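Local coordinates for tryptophan synthase alpha chain (Chlamydia trachomatis, PDB 6V82), which probably catalyses, as the alpha subunit of tryptophan synthase, the aldol cleavage of indoleglycerol phosphate to indole and glyceraldehyde 3-phosphate, at residues R104-L109 with L142-D147; I123-P128 with E133-F138. All blocks are in the same frame, centred on the assembly; numbering follows the deposited sequence.

Interaction 1. Residues R104-L109 with L142-D147; sequences RDLDYL and LAVGLD
Asp105 OD1 accepts from Tyr108 N at 3.1 Å and so caps the start of the helix from which Leu106 and Leu109 reach Val144 and Leu146. The donor meets this oxygen from above the carboxylate plane, 43° out of it, and the bond is bent, with an N-H...O angle of 147°. The contact made from this capped turn is packing, almost all of it between aliphatic side chains. Leu106 has its CG swung anti to the backbone N (chi1 -170°), which carries CD1 to Val144 CG1 at 3.8 Å; the two side chains slide past one another in opposite directions instead of meeting head on. The second branch of Val144, CG2, rests 4.2 Å from Leu109 CB, so the two methyl groups of the valine are shared between Leu106 and Leu109, one helical turn apart; Leu109 points at the partner, whereas Leu106 gets there through its branch end. Leu146 continues the line: its CD1 lies 3.8 Å from the carbonyl oxygen Leu109 O and 4.3 Å from Leu109 CB, so it packs more closely on the backbone than on the side chain. Between Val144 and Leu146 the chain leaves the helix at Gly145, whose positive phi completes a Schellman motif, with Gly145 N bonded to Leu142 O at 3.2 Å. That turn lets both neighbours of the glycine face the same helix. Beyond the contact, Arg104 lays its CD over the centre of one face of the Tyr108 ring, while Arg104 NH2 also bonds to the backbone of another protein's chain. Contact between a capped helix start and a Schellman-closed helix end here joins consecutive helices on the outer layer of a TIM barrel.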
ATOM      1  N   ARG A 104     -23.356 -23.697 -31.604  1.00 26.11           N
ATOM      2  CA  ARG A 104     -24.237 -24.665 -32.242  1.00 27.58           C
ATOM      3  C   ARG A 104     -23.572 -25.152 -33.530  1.00 31.44           C
ATOM      4  O   ARG A 104     -22.415 -24.838 -33.814  1.00 40.94           O
ATOM      5  CB  ARG A 104     -25.613 -24.046 -32.496  1.00 25.26           C
ATOM      6  CG  ARG A 104     -26.297 -23.472 -31.255  1.00 25.36           C
ATOM      7  CD  ARG A 104     -27.090 -24.528 -30.474  1.00 29.67           C
ATOM      8  NE  ARG A 104     -26.289 -25.688 -30.067  1.00 28.31           N
ATOM      9  CZ  ARG A 104     -25.565 -25.751 -28.950  1.00 35.55           C
ATOM     10  NH1 ARG A 104     -24.877 -26.845 -28.665  1.00 27.50           N
ATOM     11  NH2 ARG A 104     -25.523 -24.715 -28.118  1.00 33.84           N
ATOM     12  N   ASP A 105     -24.287 -25.916 -34.338  1.00 33.71           N
ATOM     13  CA  ASP A 105     -23.713 -26.438 -35.567  1.00 35.21           C
ATOM     14  C   ASP A 105     -24.617 -26.107 -36.748  1.00 37.68           C
ATOM     15  O   ASP A 105     -25.651 -25.438 -36.608  1.00 32.86           O
ATOM     16  CB  ASP A 105     -23.489 -27.949 -35.477  1.00 35.38           C
ATOM     17  CG  ASP A 105     -24.747 -28.701 -35.122  1.00 47.53           C
ATOM     18  OD1 ASP A 105     -25.788 -28.049 -34.860  1.00 53.59           O
ATOM     19  OD2 ASP A 105     -24.696 -29.951 -35.104  1.00 50.84           O
ATOM     20  N   LEU A 106     -24.219 -26.604 -37.924  1.00 37.62           N
ATOM     21  CA  LEU A 106     -24.995 -26.349 -39.131  1.00 37.85           C
ATOM     22  C   LEU A 106     -26.406 -26.902 -38.998  1.00 37.49           C
ATOM     23  O   LEU A 106     -27.374 -26.292 -39.480  1.00 36.90           O
ATOM     24  CB  LEU A 106     -24.292 -26.951 -40.343  1.00 45.99           C
ATOM     25  CG  LEU A 106     -24.898 -26.547 -41.681  1.00 49.91           C
ATOM     26  CD1 LEU A 106     -24.868 -25.033 -41.830  1.00 47.46           C
ATOM     27  CD2 LEU A 106     -24.137 -27.212 -42.795  1.00 53.07           C
ATOM     28  N   ASP A 107     -26.548 -28.043 -38.319  1.00 38.45           N
ATOM     29  CA  ASP A 107     -27.865 -28.656 -38.196  1.00 42.39           C
ATOM     30  C   ASP A 107     -28.807 -27.776 -37.389  1.00 36.64           C
ATOM     31  O   ASP A 107     -30.010 -27.729 -37.662  1.00 37.03           O
ATOM     32  CB  ASP A 107     -27.757 -30.038 -37.561  1.00 52.48           C
ATOM     33  CG  ASP A 107     -29.110 -30.698 -37.413  1.00 66.17           C
ATOM     34  OD1 ASP A 107     -29.671 -31.156 -38.440  1.00 67.17           O
ATOM     35  OD2 ASP A 107     -29.624 -30.725 -36.271  1.00 69.37           O
ATOM     36  N   TYR A 108     -28.284 -27.069 -36.389  1.00 36.93           N
ATOM     37  CA  TYR A 108     -29.145 -26.181 -35.622  1.00 27.97           C
ATOM     38  C   TYR A 108     -29.665 -25.047 -36.491  1.00 28.81           C
ATOM     39  O   TYR A 108     -30.810 -24.611 -36.336  1.00 24.18           O
ATOM     40  CB  TYR A 108     -28.403 -25.637 -34.409  1.00 24.03           C
ATOM     41  CG  TYR A 108     -29.278 -24.783 -33.529  1.00 26.68           C
ATOM     42  CD1 TYR A 108     -30.215 -25.360 -32.683  1.00 25.51           C
ATOM     43  CD2 TYR A 108     -29.180 -23.389 -33.559  1.00 21.99           C
ATOM     44  CE1 TYR A 108     -31.026 -24.572 -31.878  1.00 21.25           C
ATOM     45  CE2 TYR A 108     -29.980 -22.600 -32.760  1.00 22.11           C
ATOM     46  CZ  TYR A 108     -30.897 -23.199 -31.924  1.00 27.50           C
ATOM     47  OH  TYR A 108     -31.687 -22.418 -31.123  1.00 27.68           O
ATOM     48  N   LEU A 109     -28.841 -24.564 -37.426  1.00 34.44           N
ATOM     49  CA  LEU A 109     -29.313 -23.536 -38.349  1.00 34.74           C
ATOM     50  C   LEU A 109     -30.480 -24.045 -39.187  1.00 35.98           C
ATOM     51  O   LEU A 109     -31.480 -23.339 -39.367  1.00 36.81           O
ATOM     52  CB  LEU A 109     -28.172 -23.072 -39.248  1.00 31.26           C
ATOM     53  CG  LEU A 109     -27.055 -22.310 -38.538  1.00 30.35           C
ATOM     54  CD1 LEU A 109     -26.005 -21.888 -39.546  1.00 25.20           C
ATOM     55  CD2 LEU A 109     -27.606 -21.103 -37.761  1.00 21.68           C
ATOM     56  N   LEU A 142     -26.369 -18.923 -45.751  1.00 34.12           N
ATOM     57  CA  LEU A 142     -26.797 -19.021 -47.140  1.00 34.03           C
ATOM     58  C   LEU A 142     -27.067 -20.462 -47.525  1.00 37.47           C
ATOM     59  O   LEU A 142     -28.019 -20.747 -48.256  1.00 38.54           O
ATOM     60  CB  LEU A 142     -25.739 -18.421 -48.056  1.00 30.74           C
ATOM     61  CG  LEU A 142     -25.628 -16.907 -47.981  1.00 37.02           C
ATOM     62  CD1 LEU A 142     -24.650 -16.419 -49.028  1.00 39.93           C
ATOM     63  CD2 LEU A 142     -26.991 -16.305 -48.195  1.00 29.35           C
ATOM     64  N   ALA A 143     -26.246 -21.389 -47.022  1.00 40.58           N
ATOM     65  CA  ALA A 143     -26.370 -22.791 -47.408  1.00 41.51           C
ATOM     66  C   ALA A 143     -27.707 -23.379 -46.977  1.00 42.35           C
ATOM     67  O   ALA A 143     -28.227 -24.280 -47.644  1.00 45.26           O
ATOM     68  CB  ALA A 143     -25.215 -23.604 -46.820  1.00 34.29           C
ATOM     69  N   VAL A 144     -28.285 -22.881 -45.880  1.00 40.00           N
ATOM     70  CA  VAL A 144     -29.547 -23.413 -45.387  1.00 41.99           C
ATOM     71  C   VAL A 144     -30.736 -22.527 -45.732  1.00 39.43           C
ATOM     72  O   VAL A 144     -31.866 -22.865 -45.364  1.00 39.74           O
ATOM     73  CB  VAL A 144     -29.490 -23.658 -43.865  1.00 48.11           C
ATOM     74  CG1 VAL A 144     -28.229 -24.433 -43.500  1.00 55.34           C
ATOM     75  CG2 VAL A 144     -29.559 -22.353 -43.116  1.00 41.77           C
ATOM     76  N   GLY A 145     -30.525 -21.411 -46.428  1.00 38.42           N
ATOM     77  CA  GLY A 145     -31.624 -20.565 -46.858  1.00 36.18           C
ATOM     78  C   GLY A 145     -32.050 -19.482 -45.888  1.00 41.45           C
ATOM     79  O   GLY A 145     -33.143 -18.920 -46.054  1.00 45.38           O
ATOM     80  N   LEU A 146     -31.243 -19.177 -44.878  1.00 34.91           N
ATOM     81  CA  LEU A 146     -31.515 -18.056 -43.999  1.00 29.86           C
ATOM     82  C   LEU A 146     -30.881 -16.800 -44.577  1.00 35.96           C
ATOM     83  O   LEU A 146     -29.810 -16.852 -45.189  1.00 41.24           O
ATOM     84  CB  LEU A 146     -30.975 -18.321 -42.593  1.00 24.85           C
ATOM     85  CG  LEU A 146     -31.585 -19.491 -41.829  1.00 28.99           C
ATOM     86  CD1 LEU A 146     -30.709 -19.861 -40.641  1.00 25.12           C
ATOM     87  CD2 LEU A 146     -32.987 -19.146 -41.370  1.00 33.06           C
ATOM     88  N   ASP A 147     -31.556 -15.667 -44.387  1.00 34.37           N
ATOM     89  CA  ASP A 147     -31.046 -14.389 -44.870  1.00 36.93           C
ATOM     90  C   ASP A 147     -30.125 -13.766 -43.831  1.00 34.97           C
ATOM     91  O   ASP A 147     -30.585 -13.459 -42.721  1.00 34.62           O
ATOM     92  CB  ASP A 147     -32.182 -13.430 -45.173  1.00 42.54           C
ATOM     93  CG  ASP A 147     -32.950 -13.812 -46.412  1.00 48.05           C
ATOM     94  OD1 ASP A 147     -32.430 -14.637 -47.193  1.00 54.80           O
ATOM     95  OD2 ASP A 147     -34.066 -13.283 -46.604  1.00 51.47           O
TER

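Interaction 2. Residues I123-P128 with E133-F138; sequences IDLPAP and EKSPFF
Pro128, Leu125 and Phe138 supply most of the buried surface here, and they divide the work between the two ends of the loop. Leu125 and Phe138 approach from opposite directions. With CG anti to the backbone N (chi1 -177°), Leu125 sends CD2 over one face of the Phe138 ring, 4.3 Å from its centroid and 21° off the normal, a CH-pi contact displaced toward the rim. The same methyl group also packs on Phe137 CB at 3.9 Å, filling the angle between two consecutive phenylalanines. The backbone shares in the grip: Leu125 O stands 3.4 Å from Phe138 CZ, and Ala127 borders the ring's edge, its CA 3.8 Å from Phe138 CE2. One face and one edge of the aromatic ring are thereby lined by a single bend of chain. At the other end Pro128 is pressed by its CB and CG. Pro128 CB lies 3.4 Å from the carbonyl oxygen Glu133 O, and Pro128 CG meets Ser135 CB at 3.6 Å. The carboxylate of Glu133 also comes beside the proline, although this side chain is poorly ordered. Ser135 has a second task as the N-cap of helix 136-144: its OG accepts from Phe138 N at 3.2 Å, a nearly straight bond of 168° that ties the start of the helix carrying Phe138 to the serine beside Pro128. Helix 158-167 adds Tyr167 to this setting, its ring meeting that of Phe138 and its OH accepting from Ser135 N, while Leu125 also packs on an aromatic side chain of another protein's chain. Folding the loop after strand 119-122 back on the capped start of the following helix exemplifies a beta-alpha connection at the rim of a TIM barrel.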
ATOM      1  N   ILE A 123     -24.889  -9.347 -34.343  1.00 28.37           N
ATOM      2  CA  ILE A 123     -24.532  -7.944 -34.112  1.00 29.19           C
ATOM      3  C   ILE A 123     -23.026  -7.766 -33.954  1.00 29.48           C
ATOM      4  O   ILE A 123     -22.494  -6.688 -34.251  1.00 30.26           O
ATOM      5  CB  ILE A 123     -25.302  -7.384 -32.898  1.00 27.65           C
ATOM      6  CG1 ILE A 123     -25.163  -5.861 -32.825  1.00 31.07           C
ATOM      7  CG2 ILE A 123     -24.820  -8.011 -31.608  1.00 27.28           C
ATOM      8  CD1 ILE A 123     -25.883  -5.122 -33.936  1.00 33.43           C
ATOM      9  N   ASP A 124     -22.307  -8.805 -33.516  1.00 29.19           N
ATOM     10  CA  ASP A 124     -20.863  -8.718 -33.311  1.00 31.43           C
ATOM     11  C   ASP A 124     -20.076  -9.594 -34.281  1.00 29.31           C
ATOM     12  O   ASP A 124     -18.916  -9.921 -34.004  1.00 26.37           O
ATOM     13  CB  ASP A 124     -20.492  -9.068 -31.862  1.00 28.76           C
ATOM     14  CG  ASP A 124     -20.913 -10.482 -31.468  1.00 38.36           C
ATOM     15  OD1 ASP A 124     -21.873 -11.025 -32.079  1.00 36.88           O
ATOM     16  OD2 ASP A 124     -20.279 -11.053 -30.549  1.00 25.17           O
ATOM     17  N   LEU A 125     -20.669  -9.978 -35.416  1.00 29.63           N
ATOM     18  CA  LEU A 125     -19.947 -10.681 -36.478  1.00 33.33           C
ATOM     19  C   LEU A 125     -19.957  -9.825 -37.733  1.00 33.91           C
ATOM     20  O   LEU A 125     -20.879  -9.928 -38.555  1.00 41.49           O
ATOM     21  CB  LEU A 125     -20.556 -12.052 -36.762  1.00 33.78           C
ATOM     22  CG  LEU A 125     -19.801 -12.884 -37.807  1.00 32.06           C
ATOM     23  CD1 LEU A 125     -18.420 -13.270 -37.311  1.00 27.47           C
ATOM     24  CD2 LEU A 125     -20.602 -14.110 -38.185  1.00 30.73           C
ATOM     25  N   PRO A 126     -18.964  -8.964 -37.926  1.00 32.73           N
ATOM     26  CA  PRO A 126     -18.924  -8.157 -39.151  1.00 31.54           C
ATOM     27  C   PRO A 126     -18.537  -8.988 -40.372  1.00 32.30           C
ATOM     28  O   PRO A 126     -17.837 -10.000 -40.274  1.00 37.21           O
ATOM     29  CB  PRO A 126     -17.861  -7.094 -38.838  1.00 33.33           C
ATOM     30  CG  PRO A 126     -16.987  -7.732 -37.816  1.00 33.22           C
ATOM     31  CD  PRO A 126     -17.883  -8.609 -36.986  1.00 30.01           C
ATOM     32  N   ALA A 127     -19.016  -8.548 -41.535  1.00 33.76           N
ATOM     33  CA  ALA A 127     -18.607  -9.151 -42.794  1.00 36.19           C
ATOM     34  C   ALA A 127     -17.090  -9.082 -42.921  1.00 39.27           C
ATOM     35  O   ALA A 127     -16.467  -8.139 -42.432  1.00 41.96           O
ATOM     36  CB  ALA A 127     -19.256  -8.436 -43.978  1.00 38.35           C
ATOM     37  N   PRO A 128     -16.466 -10.069 -43.555  1.00 42.97           N
ATOM     38  CA  PRO A 128     -15.001 -10.106 -43.571  1.00 50.22           C
ATOM     39  C   PRO A 128     -14.423  -8.890 -44.278  1.00 66.73           C
ATOM     40  O   PRO A 128     -15.039  -8.307 -45.174  1.00 68.12           O
ATOM     41  CB  PRO A 128     -14.683 -11.405 -44.319  1.00 50.32           C
ATOM     42  CG  PRO A 128     -15.918 -12.243 -44.171  1.00 49.11           C
ATOM     43  CD  PRO A 128     -17.056 -11.257 -44.191  1.00 47.64           C
ATOM     44  N   GLU A 133     -11.148 -13.239 -48.131  1.00 99.92           N
ATOM     45  CA  GLU A 133     -11.529 -13.963 -46.922  1.00 96.96           C
ATOM     46  C   GLU A 133     -13.039 -14.175 -46.840  1.00 92.18           C
ATOM     47  O   GLU A 133     -13.821 -13.238 -47.017  1.00 95.18           O
ATOM     48  CB  GLU A 133     -11.038 -13.197 -45.693  1.00 97.21           C
ATOM     49  CG  GLU A 133     -11.488 -13.784 -44.366  1.00 98.13           C
ATOM     50  CD  GLU A 133     -11.486 -12.751 -43.254  1.00104.46           C
ATOM     51  OE1 GLU A 133     -12.151 -12.973 -42.215  1.00102.59           O
ATOM     52  OE2 GLU A 133     -10.825 -11.702 -43.431  1.00111.10           O
ATOM     53  N   LYS A 134     -13.440 -15.417 -46.584  1.00 85.47           N
ATOM     54  CA  LYS A 134     -14.844 -15.788 -46.480  1.00 75.98           C
ATOM     55  C   LYS A 134     -15.265 -15.877 -45.014  1.00 73.24           C
ATOM     56  O   LYS A 134     -14.440 -15.887 -44.097  1.00 75.12           O
ATOM     57  CB  LYS A 134     -15.108 -17.114 -47.204  1.00 70.10           C
ATOM     58  CG  LYS A 134     -14.793 -17.073 -48.701  1.00 75.33           C
ATOM     59  CD  LYS A 134     -14.975 -18.442 -49.372  1.00 77.99           C
ATOM     60  CE  LYS A 134     -14.464 -18.433 -50.816  1.00 84.56           C
ATOM     61  NZ  LYS A 134     -14.227 -19.803 -51.388  1.00 86.00           N
ATOM     62  N   SER A 135     -16.580 -15.920 -44.801  1.00 68.28           N
ATOM     63  CA  SER A 135     -17.141 -16.020 -43.458  1.00 57.84           C
ATOM     64  C   SER A 135     -17.795 -17.375 -43.300  1.00 48.00           C
ATOM     65  O   SER A 135     -18.824 -17.630 -43.942  1.00 48.83           O
ATOM     66  CB  SER A 135     -18.164 -14.920 -43.197  1.00 57.59           C
ATOM     67  OG  SER A 135     -18.902 -15.228 -42.026  1.00 56.06           O
ATOM     68  N   PRO A 136     -17.246 -18.273 -42.490  1.00 49.42           N
ATOM     69  CA  PRO A 136     -17.876 -19.592 -42.357  1.00 49.58           C
ATOM     70  C   PRO A 136     -19.334 -19.492 -41.979  1.00 42.69           C
ATOM     71  O   PRO A 136     -20.166 -20.198 -42.567  1.00 39.60           O
ATOM     72  CB  PRO A 136     -17.036 -20.296 -41.274  1.00 51.39           C
ATOM     73  CG  PRO A 136     -16.037 -19.289 -40.789  1.00 54.78           C
ATOM     74  CD  PRO A 136     -15.935 -18.213 -41.823  1.00 55.18           C
ATOM     75  N   PHE A 137     -19.683 -18.581 -41.066  1.00 36.95           N
ATOM     76  CA  PHE A 137     -21.055 -18.552 -40.577  1.00 31.15           C
ATOM     77  C   PHE A 137     -22.014 -17.957 -41.605  1.00 33.99           C
ATOM     78  O   PHE A 137     -23.139 -18.448 -41.761  1.00 35.80           O
ATOM     79  CB  PHE A 137     -21.140 -17.796 -39.260  1.00 29.74           C
ATOM     80  CG  PHE A 137     -22.482 -17.904 -38.609  1.00 32.04           C
ATOM     81  CD1 PHE A 137     -22.849 -19.073 -37.938  1.00 32.98           C
ATOM     82  CD2 PHE A 137     -23.394 -16.860 -38.696  1.00 24.87           C
ATOM     83  CE1 PHE A 137     -24.100 -19.186 -37.343  1.00 33.14           C
ATOM     84  CE2 PHE A 137     -24.652 -16.963 -38.114  1.00 32.00           C
ATOM     85  CZ  PHE A 137     -25.006 -18.126 -37.432  1.00 32.30           C
ATOM     86  N   PHE A 138     -21.608 -16.896 -42.310  1.00 32.29           N
ATOM     87  CA  PHE A 138     -22.506 -16.339 -43.321  1.00 37.96           C
ATOM     88  C   PHE A 138     -22.701 -17.326 -44.461  1.00 39.88           C
ATOM     89  O   PHE A 138     -23.796 -17.433 -45.025  1.00 35.21           O
ATOM     90  CB  PHE A 138     -21.978 -15.005 -43.858  1.00 38.35           C
ATOM     91  CG  PHE A 138     -22.058 -13.877 -42.874  1.00 40.96           C
ATOM     92  CD1 PHE A 138     -23.121 -13.779 -41.997  1.00 39.95           C
ATOM     93  CD2 PHE A 138     -21.055 -12.920 -42.817  1.00 45.06           C
ATOM     94  CE1 PHE A 138     -23.184 -12.742 -41.089  1.00 37.51           C
ATOM     95  CE2 PHE A 138     -21.117 -11.883 -41.915  1.00 40.95           C
ATOM     96  CZ  PHE A 138     -22.184 -11.796 -41.049  1.00 37.24           C
TER

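How the interactions relate
Helix 136-144 joins the two contacts: its capped start belongs to interaction 2 and its last turn to interaction 1, with the contact centres 14 Å apart. The shorter loop of interaction 2 falls within the longer chain excursion bracketed by interaction 1. They touch directly where Leu109 CD2 packs on Phe137 CZ at 4.0 Å, extending the apolar layer from helix 106-115 towards the loop 123-128. Both centres stand about 17 Å from the centre of the chain, on the same side of it. Neither contact includes the predicted catalytic residues Glu44 and Asp55, and both lie away from them, in the outer part of the barrel.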